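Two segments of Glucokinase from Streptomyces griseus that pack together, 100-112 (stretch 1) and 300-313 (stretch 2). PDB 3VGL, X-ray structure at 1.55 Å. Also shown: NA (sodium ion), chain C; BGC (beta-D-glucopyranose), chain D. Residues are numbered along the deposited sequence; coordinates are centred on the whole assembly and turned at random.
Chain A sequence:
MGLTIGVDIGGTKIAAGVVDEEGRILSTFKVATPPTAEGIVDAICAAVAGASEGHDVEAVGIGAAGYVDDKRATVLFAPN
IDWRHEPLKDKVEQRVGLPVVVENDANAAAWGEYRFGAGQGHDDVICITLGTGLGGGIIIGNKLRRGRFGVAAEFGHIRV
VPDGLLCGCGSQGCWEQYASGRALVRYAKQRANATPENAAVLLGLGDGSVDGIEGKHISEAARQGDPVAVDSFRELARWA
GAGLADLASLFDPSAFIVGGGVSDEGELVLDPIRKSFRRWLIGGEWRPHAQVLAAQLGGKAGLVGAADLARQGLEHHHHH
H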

ATOM      1  N   VAL A 100     -28.863  15.265  30.488  1.00 27.93           N
ATOM      2  CA  VAL A 100     -27.785  15.243  29.485  1.00 26.33           C
ATOM      3  C   VAL A 100     -27.947  14.010  28.603  1.00 25.89           C
ATOM      4  O   VAL A 100     -28.312  12.932  29.076  1.00 26.97           O
ATOM      5  CB  VAL A 100     -26.379  15.227  30.175  1.00 25.48           C
ATOM      6  CG1 VAL A 100     -25.219  15.064  29.147  1.00 24.71           C
ATOM      7  CG2 VAL A 100     -26.186  16.472  31.059  1.00 26.06           C
ATOM      8  N   VAL A 101     -27.708  14.185  27.304  1.00 24.73           N
ATOM      9  CA  VAL A 101     -27.586  13.062  26.382  1.00 24.08           C
ATOM     10  C   VAL A 101     -26.193  13.192  25.804  1.00 22.13           C
ATOM     11  O   VAL A 101     -25.747  14.304  25.574  1.00 21.62           O
ATOM     12  CB  VAL A 101     -28.649  13.093  25.270  1.00 24.75           C
ATOM     13  CG1 VAL A 101     -28.523  14.339  24.411  1.00 26.93           C
ATOM     14  CG2 VAL A 101     -28.566  11.841  24.399  1.00 25.91           C
ATOM     15  N   VAL A 102     -25.507  12.070  25.621  1.00 21.34           N
ATOM     16  CA  VAL A 102     -24.177  12.082  25.015  1.00 20.86           C
ATOM     17  C   VAL A 102     -24.260  11.383  23.665  1.00 20.53           C
ATOM     18  O   VAL A 102     -24.705  10.241  23.580  1.00 22.22           O
ATOM     19  CB  VAL A 102     -23.118  11.391  25.916  1.00 20.67           C
ATOM     20  CG1 VAL A 102     -21.775  11.263  25.201  1.00 20.11           C
ATOM     21  CG2 VAL A 102     -22.956  12.163  27.216  1.00 21.75           C
ATOM     22  N   GLU A 103     -23.864  12.080  22.605  1.00 18.66           N
ATOM     23  CA  GLU A 103     -23.860  11.485  21.265  1.00 17.86           C
ATOM     24  C   GLU A 103     -22.440  11.608  20.724  1.00 17.09           C
ATOM     25  O   GLU A 103     -21.681  12.470  21.137  1.00 17.38           O
ATOM     26  CB  GLU A 103     -24.835  12.235  20.335  1.00 17.61           C
ATOM     27  CG  GLU A 103     -26.305  12.162  20.769  1.00 20.16           C
ATOM     28  CD  GLU A 103     -27.086  10.983  20.196  1.00 22.04           C
ATOM     29  OE1 GLU A 103     -26.491  10.070  19.579  1.00 22.19           O
ATOM     30  OE2 GLU A 103     -28.327  10.976  20.381  1.00 25.85           O
ATOM     31  N   ASN A 104     -22.069  10.768  19.769  1.00 16.20           N
ATOM     32  CA  ASN A 104     -20.816  11.014  19.058  1.00 14.58           C
ATOM     33  C   ASN A 104     -20.901  12.349  18.315  1.00 14.07           C
ATOM     34  O   ASN A 104     -21.956  12.706  17.774  1.00 14.08           O
ATOM     35  CB  ASN A 104     -20.531   9.842  18.115  1.00 14.42           C
ATOM     36  CG  ASN A 104     -19.445  10.162  17.118  1.00 13.78           C
ATOM     37  OD1 ASN A 104     -19.743  10.604  15.999  1.00 12.41           O
ATOM     38  ND2 ASN A 104     -18.188   9.961  17.506  1.00 13.09           N
ATOM     39  N   ASP A 105     -19.787  13.077  18.281  1.00 13.30           N
ATOM     40  CA  ASP A 105     -19.766  14.423  17.693  1.00 13.43           C
ATOM     41  C   ASP A 105     -20.153  14.481  16.236  1.00 12.99           C
ATOM     42  O   ASP A 105     -20.818  15.418  15.822  1.00 14.37           O
ATOM     43  CB  ASP A 105     -18.404  15.118  17.907  1.00 13.45           C
ATOM     44  CG  ASP A 105     -17.240  14.404  17.228  1.00 13.97           C
ATOM     45  OD1 ASP A 105     -17.287  13.178  17.077  1.00 14.25           O
ATOM     46  OD2 ASP A 105     -16.253  15.075  16.866  1.00 15.06           O
ATOM     47  N   ALA A 106     -19.693  13.519  15.445  1.00 12.30           N
ATOM     48  CA  ALA A 106     -20.002  13.561  14.038  1.00 12.36           C
ATOM     49  C   ALA A 106     -21.403  12.997  13.755  1.00 13.22           C
ATOM     50  O   ALA A 106     -22.050  13.397  12.801  1.00 13.93           O
ATOM     51  CB  ALA A 106     -18.910  12.840  13.250  1.00 11.72           C
ATOM     52  N   ASN A 107     -21.879  12.095  14.617  1.00 13.52           N
ATOM     53  CA  ASN A 107     -23.288  11.692  14.578  1.00 15.43           C
ATOM     54  C   ASN A 107     -24.148  12.939  14.779  1.00 16.03           C
ATOM     55  O   ASN A 107     -25.081  13.193  14.032  1.00 16.10           O
ATOM     56  CB  ASN A 107     -23.608  10.676  15.674  1.00 15.83           C
ATOM     57  CG  ASN A 107     -23.069   9.291  15.387  1.00 16.17           C
ATOM     58  OD1 ASN A 107     -22.367   9.047  14.377  1.00 15.72           O
ATOM     59  ND2 ASN A 107     -23.378   8.369  16.278  1.00 16.20           N
ATOM     60  N   ALA A 108     -23.751  13.762  15.747  1.00 16.18           N
ATOM     61  CA  ALA A 108     -24.498  14.990  16.057  1.00 16.32           C
ATOM     62  C   ALA A 108     -24.426  15.984  14.885  1.00 16.86           C
ATOM     63  O   ALA A 108     -25.445  16.579  14.495  1.00 16.44           O
ATOM     64  CB  ALA A 108     -23.989  15.602  17.352  1.00 16.38           C
ATOM     65  N   ALA A 109     -23.247  16.125  14.276  1.00 15.75           N
ATOM     66  CA  ALA A 109     -23.105  16.993  13.098  1.00 16.32           C
ATOM     67  C   ALA A 109     -24.024  16.538  11.950  1.00 16.68           C
ATOM     68  O   ALA A 109     -24.663  17.371  11.302  1.00 16.92           O
ATOM     69  CB  ALA A 109     -21.636  17.037  12.631  1.00 15.81           C
ATOM     70  N   ALA A 110     -24.065  15.225  11.688  1.00 16.66           N
ATOM     71  CA  ALA A 110     -24.950  14.674  10.659  1.00 17.27           C
ATOM     72  C   ALA A 110     -26.405  15.062  10.932  1.00 17.85           C
ATOM     73  O   ALA A 110     -27.129  15.536  10.033  1.00 18.68           O
ATOM     74  CB  ALA A 110     -24.811  13.158  10.590  1.00 18.26           C
ATOM     75  N   TRP A 111     -26.820  14.855  12.177  1.00 17.89           N
ATOM     76  CA  TRP A 111     -28.172  15.207  12.588  1.00 18.92           C
ATOM     77  C   TRP A 111     -28.439  16.717  12.408  1.00 19.11           C
ATOM     78  O   TRP A 111     -29.496  17.108  11.872  1.00 19.80           O
ATOM     79  CB  TRP A 111     -28.429  14.732  14.025  1.00 18.70           C
ATOM     80  CG  TRP A 111     -29.841  14.984  14.450  1.00 21.30           C
ATOM     81  CD1 TRP A 111     -30.278  15.946  15.317  1.00 23.00           C
ATOM     82  CD2 TRP A 111     -31.008  14.286  13.993  1.00 23.02           C
ATOM     83  NE1 TRP A 111     -31.658  15.885  15.431  1.00 24.43           N
ATOM     84  CE2 TRP A 111     -32.127  14.876  14.634  1.00 23.75           C
ATOM     85  CE3 TRP A 111     -31.219  13.220  13.100  1.00 23.83           C
ATOM     86  CZ2 TRP A 111     -33.442  14.425  14.415  1.00 25.51           C
ATOM     87  CZ3 TRP A 111     -32.521  12.776  12.881  1.00 25.75           C
ATOM     88  CH2 TRP A 111     -33.615  13.379  13.547  1.00 25.02           C
ATOM     89  N   GLY A 112     -27.499  17.564  12.838  1.00 18.33           N
ATOM     90  CA  GLY A 112     -27.658  19.031  12.690  1.00 18.92           C
ATOM     91  C   GLY A 112     -27.838  19.421  11.234  1.00 19.37           C
ATOM     92  O   GLY A 112     -28.694  20.228  10.899  1.00 19.97           O
TER
HETATM   93 NA    NA C 323     -19.859   9.038  14.245  1.00 20.75          NA
HETATM   94  C2  BGC D 324     -13.037   9.561  16.652  1.00 17.25           C
HETATM   95  C3  BGC D 324     -14.505   9.804  16.310  1.00 16.81           C
HETATM   96  C4  BGC D 324     -14.801  11.295  16.139  1.00 16.67           C
HETATM   97  C5  BGC D 324     -13.792  11.862  15.155  1.00 17.12           C
HETATM   98  C6  BGC D 324     -13.981  13.367  14.939  1.00 17.27           C
HETATM   99  C1  BGC D 324     -12.174  10.236  15.591  1.00 16.49           C
HETATM  100  O1  BGC D 324     -10.814  10.130  15.907  1.00 17.45           O
HETATM  101  O2  BGC D 324     -12.807   8.140  16.577  1.00 16.33           O
HETATM  102  O3  BGC D 324     -15.332   9.278  17.300  1.00 17.84           O
HETATM  103  O4  BGC D 324     -16.102  11.454  15.603  1.00 17.24           O
HETATM  104  O5  BGC D 324     -12.460  11.633  15.590  1.00 16.94           O
HETATM  105  O6  BGC D 324     -13.839  14.077  16.158  1.00 18.66           O
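Stretch 2 (300-313) KAGLVGAADLARQG

How does stretch 2 lie on stretch 1? Stretch 2 is helical from Ala301 to Arg311, and it crosses both elements of stretch 1, the strand 100-104 and the helix that begins at Asp105. Against that helix it runs nearly at right angles, 84° between the N-to-C directions, with the axes only 6.6 Å apart at closest approach. Against the strand the angle is 132° and the approach 8.1 Å. The early turns of stretch 2 meet the helix; its last turns touch both the strand and Trp111 of the helix, and the CA of Ala310 lies 5.6 Å from the CA of Val101.

What lets the two helices come so close? Small residues line the crossing. The CA atoms of Ala109 and Gly302 are 3.8 Å apart, and those of Gly112 and Gly305 are 3.7 Å apart, so the backbones themselves touch. Gly305 CA approaches Ala108 O at 3.2 Å in a nearly straight CA-H...O contact, with an angle of 176° at the hydrogen. A CB on Gly305 would fall about 1.7 Å from Ala108 O, and one on Gly112 about 2.5 Å from Ala301 O; both would clash.

Which side chains fill the apolar contact? Ala108 acts as a knob, its methyl set among Gly302, Gly305, Ala306 and Leu309, with Ala108 CB 4.0 Å from Ala306 CB. Beside it, Ala109 CB meets Ala301 CB at 3.9 Å. Leu309, in the m,t conformation, reaches several neighbours: its CD1 lies 3.6 Å from Glu103 CG and 4.3 Å from Ala108 CB. On the strand, the side chains alternate, so Val101 and Glu103 point toward stretch 2 while Val100 and Val102 point away; Val101 CG1 packs 3.4 Å from Ala310 CA and 3.7 Å from Ala310 CB.

How is Trp111 held? Its indole combines an apolar face with a polar edge. Leu309 CD2 sits over one face, 3.7 Å from the centroid of the five-membered ring and 9° off its normal, a CH-pi contact. Near the ring plane, Trp111 NE1 donates a hydrogen bond to Asp308 OD2 at 2.9 Å with an angle of 159°, the one hydrogen bond across the stretches. The other carboxylate oxygen is engaged within stretch 2, where Asp308 OD1 forms a salt bridge with Arg311 NH2 at 3.1 Å. Asp308 thus ties Trp111 to the helix of stretch 2, about one turn beyond the close crossing at Gly305.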

ATOM      1  N   LYS A 300     -19.963  24.380  13.347  1.00 21.05           N
ATOM      2  CA  LYS A 300     -20.985  24.400  14.392  1.00 21.12           C
ATOM      3  C   LYS A 300     -22.070  23.324  14.281  1.00 19.99           C
ATOM      4  O   LYS A 300     -22.954  23.244  15.127  1.00 19.41           O
ATOM      5  CB  LYS A 300     -21.633  25.796  14.477  1.00 23.01           C
ATOM      6  CG  LYS A 300     -20.616  26.898  14.663  1.00 26.89           C
ATOM      7  CD  LYS A 300     -21.210  28.270  14.318  1.00 33.80           C
ATOM      8  CE  LYS A 300     -20.785  29.332  15.345  1.00 38.43           C
ATOM      9  NZ  LYS A 300     -19.330  29.278  15.712  1.00 40.83           N
ATOM     10  N   ALA A 301     -22.002  22.471  13.253  1.00 18.14           N
ATOM     11  CA  ALA A 301     -23.052  21.483  13.061  1.00 18.05           C
ATOM     12  C   ALA A 301     -23.214  20.555  14.262  1.00 17.88           C
ATOM     13  O   ALA A 301     -24.319  20.147  14.592  1.00 19.21           O
ATOM     14  CB  ALA A 301     -22.789  20.654  11.776  1.00 17.26           C
ATOM     15  N   GLY A 302     -22.096  20.166  14.866  1.00 17.48           N
ATOM     16  CA  GLY A 302     -22.121  19.213  15.957  1.00 17.60           C
ATOM     17  C   GLY A 302     -22.825  19.773  17.184  1.00 18.51           C
ATOM     18  O   GLY A 302     -23.627  19.081  17.815  1.00 18.54           O
ATOM     19  N   LEU A 303     -22.544  21.028  17.516  1.00 19.15           N
ATOM     20  CA  LEU A 303     -23.189  21.589  18.710  1.00 19.48           C
ATOM     21  C   LEU A 303     -24.680  21.785  18.473  1.00 19.28           C
ATOM     22  O   LEU A 303     -25.491  21.526  19.360  1.00 19.20           O
ATOM     23  CB  LEU A 303     -22.489  22.846  19.239  1.00 21.59           C
ATOM     24  CG  LEU A 303     -22.651  24.250  18.690  1.00 23.62           C
ATOM     25  CD1 LEU A 303     -24.005  24.894  19.099  1.00 21.10           C
ATOM     26  CD2 LEU A 303     -21.524  25.126  19.201  1.00 23.95           C
ATOM     27  N   VAL A 304     -25.046  22.193  17.252  1.00 19.07           N
ATOM     28  CA  VAL A 304     -26.468  22.317  16.889  1.00 19.91           C
ATOM     29  C   VAL A 304     -27.163  20.949  16.931  1.00 19.39           C
ATOM     30  O   VAL A 304     -28.215  20.774  17.552  1.00 20.46           O
ATOM     31  CB  VAL A 304     -26.655  22.995  15.519  1.00 19.88           C
ATOM     32  CG1 VAL A 304     -28.132  22.947  15.069  1.00 22.65           C
ATOM     33  CG2 VAL A 304     -26.135  24.456  15.579  1.00 21.15           C
ATOM     34  N   GLY A 305     -26.569  19.952  16.269  1.00 18.83           N
ATOM     35  CA  GLY A 305     -27.162  18.647  16.301  1.00 19.22           C
ATOM     36  C   GLY A 305     -27.251  18.058  17.694  1.00 18.49           C
ATOM     37  O   GLY A 305     -28.248  17.430  18.021  1.00 19.53           O
ATOM     38  N   ALA A 306     -26.204  18.238  18.509  1.00 18.43           N
ATOM     39  CA  ALA A 306     -26.216  17.726  19.874  1.00 18.84           C
ATOM     40  C   ALA A 306     -27.307  18.384  20.728  1.00 20.42           C
ATOM     41  O   ALA A 306     -28.004  17.696  21.471  1.00 20.68           O
ATOM     42  CB  ALA A 306     -24.846  17.894  20.531  1.00 18.73           C
ATOM     43  N   ALA A 307     -27.454  19.697  20.576  1.00 20.80           N
ATOM     44  CA  ALA A 307     -28.544  20.452  21.231  1.00 21.74           C
ATOM     45  C   ALA A 307     -29.891  19.867  20.829  1.00 23.01           C
ATOM     46  O   ALA A 307     -30.762  19.649  21.678  1.00 24.46           O
ATOM     47  CB  ALA A 307     -28.478  21.926  20.865  1.00 22.31           C
ATOM     48  N   ASP A 308     -30.070  19.605  19.534  1.00 22.99           N
ATOM     49  CA  ASP A 308     -31.356  19.120  19.077  1.00 24.36           C
ATOM     50  C   ASP A 308     -31.600  17.689  19.531  1.00 25.29           C
ATOM     51  O   ASP A 308     -32.723  17.335  19.851  1.00 26.16           O
ATOM     52  CB  ASP A 308     -31.525  19.264  17.567  1.00 24.76           C
ATOM     53  CG  ASP A 308     -32.958  19.061  17.127  1.00 24.93           C
ATOM     54  OD1 ASP A 308     -33.826  19.939  17.398  1.00 26.20           O
ATOM     55  OD2 ASP A 308     -33.244  18.013  16.531  1.00 26.32           O
ATOM     56  N   LEU A 309     -30.545  16.862  19.568  1.00 25.85           N
ATOM     57  CA  LEU A 309     -30.692  15.493  20.061  1.00 27.36           C
ATOM     58  C   LEU A 309     -31.043  15.461  21.562  1.00 29.49           C
ATOM     59  O   LEU A 309     -31.708  14.535  22.025  1.00 31.33           O
ATOM     60  CB  LEU A 309     -29.443  14.641  19.731  1.00 25.99           C
ATOM     61  CG  LEU A 309     -29.282  14.274  18.246  1.00 26.11           C
ATOM     62  CD1 LEU A 309     -27.870  13.792  17.956  1.00 24.03           C
ATOM     63  CD2 LEU A 309     -30.293  13.214  17.783  1.00 26.08           C
ATOM     64  N   ALA A 310     -30.621  16.480  22.307  1.00 30.55           N
ATOM     65  CA  ALA A 310     -30.994  16.599  23.720  1.00 32.67           C
ATOM     66  C   ALA A 310     -32.486  16.893  23.847  1.00 35.12           C
ATOM     67  O   ALA A 310     -33.146  16.375  24.743  1.00 36.25           O
ATOM     68  CB  ALA A 310     -30.172  17.682  24.412  1.00 31.47           C
ATOM     69  N   ARG A 311     -33.000  17.718  22.933  1.00 37.26           N
ATOM     70  CA  ARG A 311     -34.404  18.162  22.948  1.00 40.43           C
ATOM     71  C   ARG A 311     -35.355  17.014  22.625  1.00 42.57           C
ATOM     72  O   ARG A 311     -36.483  16.988  23.109  1.00 44.02           O
ATOM     73  CB  ARG A 311     -34.589  19.311  21.956  1.00 40.18           C
ATOM     74  CG  ARG A 311     -35.938  20.014  21.971  1.00 42.37           C
ATOM     75  CD  ARG A 311     -35.751  21.470  21.542  1.00 44.22           C
ATOM     76  NE  ARG A 311     -34.833  21.543  20.409  1.00 43.27           N
ATOM     77  CZ  ARG A 311     -33.950  22.516  20.195  1.00 42.39           C
ATOM     78  NH1 ARG A 311     -33.856  23.549  21.043  1.00 38.91           N
ATOM     79  NH2 ARG A 311     -33.150  22.438  19.126  1.00 38.76           N
ATOM     80  N   GLN A 312     -34.893  16.068  21.809  1.00 44.33           N
ATOM     81  CA  GLN A 312     -35.651  14.847  21.536  1.00 46.96           C
ATOM     82  C   GLN A 312     -35.348  13.715  22.536  1.00 47.88           C
ATOM     83  O   GLN A 312     -35.453  12.528  22.202  1.00 48.98           O
ATOM     84  CB  GLN A 312     -35.444  14.389  20.086  1.00 46.97           C
ATOM     85  CG  GLN A 312     -36.498  14.948  19.117  1.00 50.06           C
ATOM     86  CD  GLN A 312     -35.999  16.132  18.309  1.00 51.22           C
ATOM     87  OE1 GLN A 312     -35.174  15.971  17.411  1.00 52.27           O
ATOM     88  NE2 GLN A 312     -36.516  17.323  18.608  1.00 51.97           N
ATOM     89  N   GLY A 313     -34.971  14.092  23.758  1.00 48.38           N
ATOM     90  CA  GLY A 313     -34.794  13.141  24.856  1.00 49.00           C
ATOM     91  C   GLY A 313     -35.919  13.232  25.876  1.00 50.41           C
ATOM     92  O   GLY A 313     -36.313  14.331  26.287  1.00 51.06           O
TER
HETATM   93  O   HOH W   1     -19.348   7.226  15.816  1.00  9.91           O
HETATM   94  O   HOH W   2     -17.471   9.427  14.121  1.00  7.76           O